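Local coordinates for protein B-agarase (PDB 5Z6P) that is a glycoside hydrolase family 50 beta-agarase, an enzyme that probably cleaves the beta-galactosidic linkages of agarose, at residues 460-465 and 529-534; 517-520 and 525-528. All coordinates share one frame; numbering follows the deposited sequence.

Contact 1 (460-465 and 529-534); sequences DQVSSG and LGRSAD
With chi1 at -63° the chain of R531 sets off beside its own backbone N, runs straight through chi2 and then kinks at chi3 (59°), and this bend delivers the guanidinium edge-on to the strand residues Q461 and V462. The link itself is one short, nearly straight hydrogen bond: NH1 of R531 gives a proton to the carbonyl O of Q461 over 2.6 Å, with an N-H...O angle of 175°. The donor lies in the carbonyl plane, and the oxygen in turn sits almost exactly in the guanidinium plane, so the planar group meets the strand with its rim. NH1 also rests 3.7 Å from CA of V462, and CG1 of the same valine is the nearest side-chain atom, the two side chains crossing at about a right angle.

Two waters extend the grip along the strand. One accepts from NH2 of R531 and from the backbone N of Q461, the latter at 2.9 Å; the other accepts from NH1 of R531 and from the backbone N of S463 at 3.1 Å. Just beyond, OG of S463 donates to the carbonyl O of G465 at 2.9 Å, bridging two residues further along the chain.

The short strand 461-462 pairs with 472-473, V462 bonding to L472, while F468 from the intervening loop packs on both Q461 and R531. The carboxylate of D460 has its salt bridge with R479, and its OD1 stays 6.3 Å from NH2 of R531. The arginine therefore holds the exit of helix 523-530 to this hairpin through backbone and water; its positive charge probably strengthens the bond to the Q461 carbonyl, with no carboxylate of the strand segment paired to it directly.

Contact 2 (517-520 and 525-528); sequences SIDG and AIHT
I526 lays the end of its side chain against the first turn of helix 518-521, its CD1 methyl touching both the backbone and the side chains of I518 and D519. CD1 stands 4.0 Å from O of I518 and 4.0 Å from CA of D519. Chi2 is extended (173°), which carries CD1 as far as it can go from the I526 backbone. On the side-chain level the same methyl meets CG2 of I518 at 4.2 Å, an apolar contact, and passes OD1 of D519 at 4.1 Å, the aspartate crossing I526 at about a right angle.

The turn receiving this methyl is capped from within: S517 is the N-cap residue, and its OG accepts from the backbone N of G520 at 3.1 Å. H579 packs on both I518 and I526 and has a weak hydrogen bond to OD1 of D519, while helix 581-609 adds V584 against I518 and Y587 against I526. Between 517-520 and 525-528 the contact is van der Waals only: the methyl of I526 adds no polar bond, and no hydrogen bond crosses from one segment to the other.

Both contacts draw on helix 523-530, contact 2 on its body and contact 1 on the residue just past its C-terminal end, and their centres are about 12 Å apart. Contact 2 joins near neighbours in sequence at the surface and rests on van der Waals contact of one methyl, with no hydrogen bond across it; contact 1 closes a much longer loop, is partly buried around V462, and depends on an arginine, a carbonyl and waters. They meet directly where the chain after strand 461-462 passes the helix: S463 and S464 pack on H527, and V462 lies against T528. H527 also bonds to D466. The helix is therefore fastened to the hairpin on one flank and to helix 518-521 through I526 in its first half.

Contact 1 (460-465 and 529-534)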
ATOM      1  N   ASP A 460      15.760  20.904  -9.670  1.00 16.99           N
ATOM      2  CA  ASP A 460      15.272  20.412 -10.952  1.00 15.26           C
ATOM      3  C   ASP A 460      14.611  19.047 -10.771  1.00 15.70           C
ATOM      4  O   ASP A 460      14.926  18.307  -9.843  1.00 15.87           O
ATOM      5  CB  ASP A 460      16.408  20.324 -11.983  1.00 15.94           C
ATOM      6  CG  ASP A 460      17.051  21.695 -12.278  1.00 18.73           C
ATOM      7  OD1 ASP A 460      16.386  22.720 -12.052  1.00 18.58           O
ATOM      8  OD2 ASP A 460      18.215  21.751 -12.722  1.00 19.18           O
ATOM      9  N   GLN A 461      13.683  18.730 -11.662  1.00 16.62           N
ATOM     10  CA  GLN A 461      12.932  17.491 -11.583  1.00 18.01           C
ATOM     11  C   GLN A 461      12.837  16.824 -12.939  1.00 19.53           C
ATOM     12  O   GLN A 461      12.992  17.474 -13.972  1.00 15.66           O
ATOM     13  CB  GLN A 461      11.520  17.746 -11.052  1.00 17.38           C
ATOM     14  CG  GLN A 461      11.469  18.069  -9.584  1.00 17.47           C
ATOM     15  CD  GLN A 461      10.070  18.407  -9.144  1.00 22.26           C
ATOM     16  OE1 GLN A 461       9.379  19.170  -9.806  1.00 19.93           O
ATOM     17  NE2 GLN A 461       9.642  17.832  -8.037  1.00 20.10           N
ATOM     18  N   VAL A 462      12.559  15.526 -12.919  1.00 16.23           N
ATOM     19  CA  VAL A 462      12.210  14.817 -14.131  1.00 20.02           C
ATOM     20  C   VAL A 462      10.867  14.152 -13.919  1.00 20.39           C
ATOM     21  O   VAL A 462      10.454  13.940 -12.783  1.00 19.47           O
ATOM     22  CB  VAL A 462      13.258  13.761 -14.518  1.00 16.28           C
ATOM     23  CG1 VAL A 462      14.578  14.414 -14.857  1.00 16.55           C
ATOM     24  CG2 VAL A 462      13.442  12.837 -13.384  1.00 21.45           C
ATOM     25  N   SER A 463      10.202  13.814 -15.016  1.00 20.74           N
ATOM     26  CA  SER A 463       8.864  13.235 -14.965  1.00 19.80           C
ATOM     27  C   SER A 463       8.618  12.223 -16.073  1.00 20.60           C
ATOM     28  O   SER A 463       9.509  11.930 -16.874  1.00 20.74           O
ATOM     29  CB  SER A 463       7.819  14.346 -15.057  1.00 25.48           C
ATOM     30  OG  SER A 463       6.509  13.825 -15.041  1.00 34.38           O
ATOM     31  N   SER A 464       7.397  11.702 -16.125  1.00 21.85           N
ATOM     32  CA  SER A 464       6.968  10.872 -17.246  1.00 22.96           C
ATOM     33  C   SER A 464       5.987  11.595 -18.152  1.00 26.79           C
ATOM     34  O   SER A 464       5.590  11.067 -19.184  1.00 25.45           O
ATOM     35  CB  SER A 464       6.333   9.579 -16.750  1.00 21.19           C
ATOM     36  OG  SER A 464       7.336   8.736 -16.254  1.00 20.98           O
ATOM     37  N   GLY A 465       5.599  12.803 -17.755  1.00 28.55           N
ATOM     38  CA  GLY A 465       4.655  13.591 -18.519  1.00 30.89           C
ATOM     39  C   GLY A 465       4.819  15.059 -18.210  1.00 33.93           C
ATOM     40  O   GLY A 465       5.498  15.420 -17.248  1.00 38.16           O
ATOM     41  N   LEU A 529      13.953  12.973 -22.645  1.00 15.49           N
ATOM     42  CA  LEU A 529      14.477  13.151 -24.000  1.00 15.14           C
ATOM     43  C   LEU A 529      13.725  14.265 -24.756  1.00 17.76           C
ATOM     44  O   LEU A 529      14.295  14.958 -25.603  1.00 15.01           O
ATOM     45  CB  LEU A 529      14.405  11.845 -24.794  1.00 15.36           C
ATOM     46  CG  LEU A 529      15.495  10.810 -24.509  1.00 15.67           C
ATOM     47  CD1 LEU A 529      15.211   9.482 -25.198  1.00 15.95           C
ATOM     48  CD2 LEU A 529      16.851  11.376 -24.919  1.00 13.44           C
ATOM     49  N   GLY A 530      12.451  14.431 -24.431  1.00 17.93           N
ATOM     50  CA  GLY A 530      11.653  15.470 -25.034  1.00 17.76           C
ATOM     51  C   GLY A 530      12.031  16.863 -24.567  1.00 22.37           C
ATOM     52  O   GLY A 530      11.698  17.828 -25.230  1.00 17.89           O
ATOM     53  N   ARG A 531      12.730  16.965 -23.434  1.00 18.29           N
ATOM     54  CA  ARG A 531      13.086  18.259 -22.866  1.00 16.17           C
ATOM     55  C   ARG A 531      14.397  18.842 -23.404  1.00 19.57           C
ATOM     56  O   ARG A 531      15.224  18.138 -23.994  1.00 15.54           O
ATOM     57  CB  ARG A 531      13.150  18.145 -21.347  1.00 15.73           C
ATOM     58  CG  ARG A 531      11.797  17.792 -20.728  1.00 18.06           C
ATOM     59  CD  ARG A 531      11.899  17.565 -19.249  1.00 19.23           C
ATOM     60  NE  ARG A 531      12.403  18.729 -18.529  1.00 18.72           N
ATOM     61  CZ  ARG A 531      12.702  18.705 -17.237  1.00 17.47           C
ATOM     62  NH1 ARG A 531      12.556  17.581 -16.563  1.00 18.90           N
ATOM     63  NH2 ARG A 531      13.153  19.786 -16.619  1.00 18.44           N
ATOM     64  N   SER A 532      14.581  20.141 -23.208  1.00 19.44           N
ATOM     65  CA  SER A 532      15.820  20.784 -23.618  1.00 19.66           C
ATOM     66  C   SER A 532      16.918  20.650 -22.548  1.00 17.99           C
ATOM     67  O   SER A 532      16.675  20.797 -21.354  1.00 17.41           O
ATOM     68  CB  SER A 532      15.564  22.254 -23.943  1.00 23.23           C
ATOM     69  OG  SER A 532      14.785  22.848 -22.927  1.00 28.56           O
ATOM     70  N   ALA A 533      18.140  20.378 -22.976  1.00 19.70           N
ATOM     71  CA  ALA A 533      19.220  20.192 -22.009  1.00 17.62           C
ATOM     72  C   ALA A 533      19.613  21.486 -21.263  1.00 16.53           C
ATOM     73  O   ALA A 533      20.247  21.413 -20.220  1.00 17.00           O
ATOM     74  CB  ALA A 533      20.456  19.572 -22.701  1.00 13.81           C
ATOM     75  N   ASP A 534      19.223  22.664 -21.752  1.00 18.55           N
ATOM     76  CA  ASP A 534      19.730  23.894 -21.123  1.00 20.21           C
ATOM     77  C   ASP A 534      19.287  24.083 -19.670  1.00 21.14           C
ATOM     78  O   ASP A 534      20.038  24.622 -18.868  1.00 20.20           O
ATOM     79  CB  ASP A 534      19.369  25.150 -21.939  1.00 26.17           C
ATOM     80  CG  ASP A 534      17.952  25.159 -22.433  1.00 24.70           C
ATOM     81  OD1 ASP A 534      17.104  24.473 -21.842  1.00 28.48           O
ATOM     82  OD2 ASP A 534      17.687  25.877 -23.425  1.00 33.20           O
TER
HETATM   83  O   HOH W   1      13.055  20.838 -13.504  1.00 16.63           O
HETATM   84  O   HOH W   2      11.456  14.764 -17.674  1.00 15.08           O

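Contact 2 (517-520 and 525-528)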
ATOM      1  N   SER A 517       4.220  -1.749 -20.244  1.00 19.65           N
ATOM      2  CA  SER A 517       4.083  -0.963 -21.453  1.00 20.06           C
ATOM      3  C   SER A 517       5.338  -0.117 -21.597  1.00 22.41           C
ATOM      4  O   SER A 517       5.895   0.311 -20.589  1.00 23.98           O
ATOM      5  CB  SER A 517       2.843  -0.061 -21.384  1.00 23.83           C
ATOM      6  OG  SER A 517       3.121   1.132 -20.662  1.00 21.22           O
ATOM      7  N   ILE A 518       5.755   0.159 -22.828  1.00 20.52           N
ATOM      8  CA  ILE A 518       6.969   0.945 -23.063  1.00 21.23           C
ATOM      9  C   ILE A 518       6.881   2.334 -22.459  1.00 23.49           C
ATOM     10  O   ILE A 518       7.797   2.776 -21.762  1.00 18.34           O
ATOM     11  CB  ILE A 518       7.272   1.111 -24.562  1.00 24.12           C
ATOM     12  CG1 ILE A 518       7.396  -0.248 -25.236  1.00 27.10           C
ATOM     13  CG2 ILE A 518       8.548   1.949 -24.765  1.00 21.18           C
ATOM     14  CD1 ILE A 518       8.539  -1.040 -24.729  1.00 26.48           C
ATOM     15  N   ASP A 519       5.767   3.017 -22.727  1.00 21.43           N
ATOM     16  CA  ASP A 519       5.607   4.398 -22.303  1.00 20.73           C
ATOM     17  C   ASP A 519       5.550   4.513 -20.790  1.00 22.53           C
ATOM     18  O   ASP A 519       5.981   5.508 -20.227  1.00 24.31           O
ATOM     19  CB  ASP A 519       4.350   5.023 -22.923  1.00 28.27           C
ATOM     20  CG  ASP A 519       4.567   5.465 -24.362  1.00 37.16           C
ATOM     21  OD1 ASP A 519       5.018   6.613 -24.580  1.00 39.02           O
ATOM     22  OD2 ASP A 519       4.286   4.669 -25.282  1.00 40.40           O
ATOM     23  N   GLY A 520       4.999   3.500 -20.135  1.00 23.56           N
ATOM     24  CA  GLY A 520       4.955   3.491 -18.684  1.00 21.92           C
ATOM     25  C   GLY A 520       6.316   3.161 -18.095  1.00 18.18           C
ATOM     26  O   GLY A 520       6.853   3.892 -17.283  1.00 19.99           O
ATOM     27  N   ALA A 525      12.598   8.198 -19.204  1.00 16.19           N
ATOM     28  CA  ALA A 525      13.542   8.332 -20.301  1.00 17.90           C
ATOM     29  C   ALA A 525      12.905   9.106 -21.455  1.00 18.35           C
ATOM     30  O   ALA A 525      13.480  10.062 -21.961  1.00 19.50           O
ATOM     31  CB  ALA A 525      14.019   6.978 -20.764  1.00 14.99           C
ATOM     32  N   ILE A 526      11.704   8.700 -21.839  1.00 18.31           N
ATOM     33  CA  ILE A 526      11.013   9.256 -22.991  1.00 18.57           C
ATOM     34  C   ILE A 526      10.674  10.741 -22.815  1.00 21.29           C
ATOM     35  O   ILE A 526      10.958  11.544 -23.696  1.00 19.76           O
ATOM     36  CB  ILE A 526       9.735   8.444 -23.291  1.00 16.74           C
ATOM     37  CG1 ILE A 526      10.128   7.000 -23.625  1.00 15.14           C
ATOM     38  CG2 ILE A 526       8.933   9.094 -24.428  1.00 17.09           C
ATOM     39  CD1 ILE A 526       8.983   6.040 -23.779  1.00 16.71           C
ATOM     40  N   HIS A 527      10.079  11.097 -21.678  1.00 17.06           N
ATOM     41  CA  HIS A 527       9.719  12.484 -21.417  1.00 19.21           C
ATOM     42  C   HIS A 527      10.947  13.392 -21.336  1.00 19.46           C
ATOM     43  O   HIS A 527      10.971  14.465 -21.919  1.00 15.87           O
ATOM     44  CB  HIS A 527       8.920  12.613 -20.117  1.00 17.65           C
ATOM     45  CG  HIS A 527       8.431  14.002 -19.858  1.00 19.22           C
ATOM     46  ND1 HIS A 527       9.108  14.893 -19.055  1.00 19.21           N
ATOM     47  CD2 HIS A 527       7.338  14.659 -20.317  1.00 19.88           C
ATOM     48  CE1 HIS A 527       8.447  16.039 -19.023  1.00 23.23           C
ATOM     49  NE2 HIS A 527       7.373  15.921 -19.787  1.00 23.24           N
ATOM     50  N   THR A 528      11.955  12.950 -20.603  1.00 17.87           N
ATOM     51  CA  THR A 528      13.175  13.728 -20.435  1.00 20.25           C
ATOM     52  C   THR A 528      13.892  13.978 -21.776  1.00 16.79           C
ATOM     53  O   THR A 528      14.354  15.085 -22.017  1.00 16.42           O
ATOM     54  CB  THR A 528      14.116  13.052 -19.432  1.00 14.59           C
ATOM     55  OG1 THR A 528      13.475  13.000 -18.148  1.00 17.24           O
ATOM     56  CG2 THR A 528      15.396  13.812 -19.297  1.00 16.23           C
TER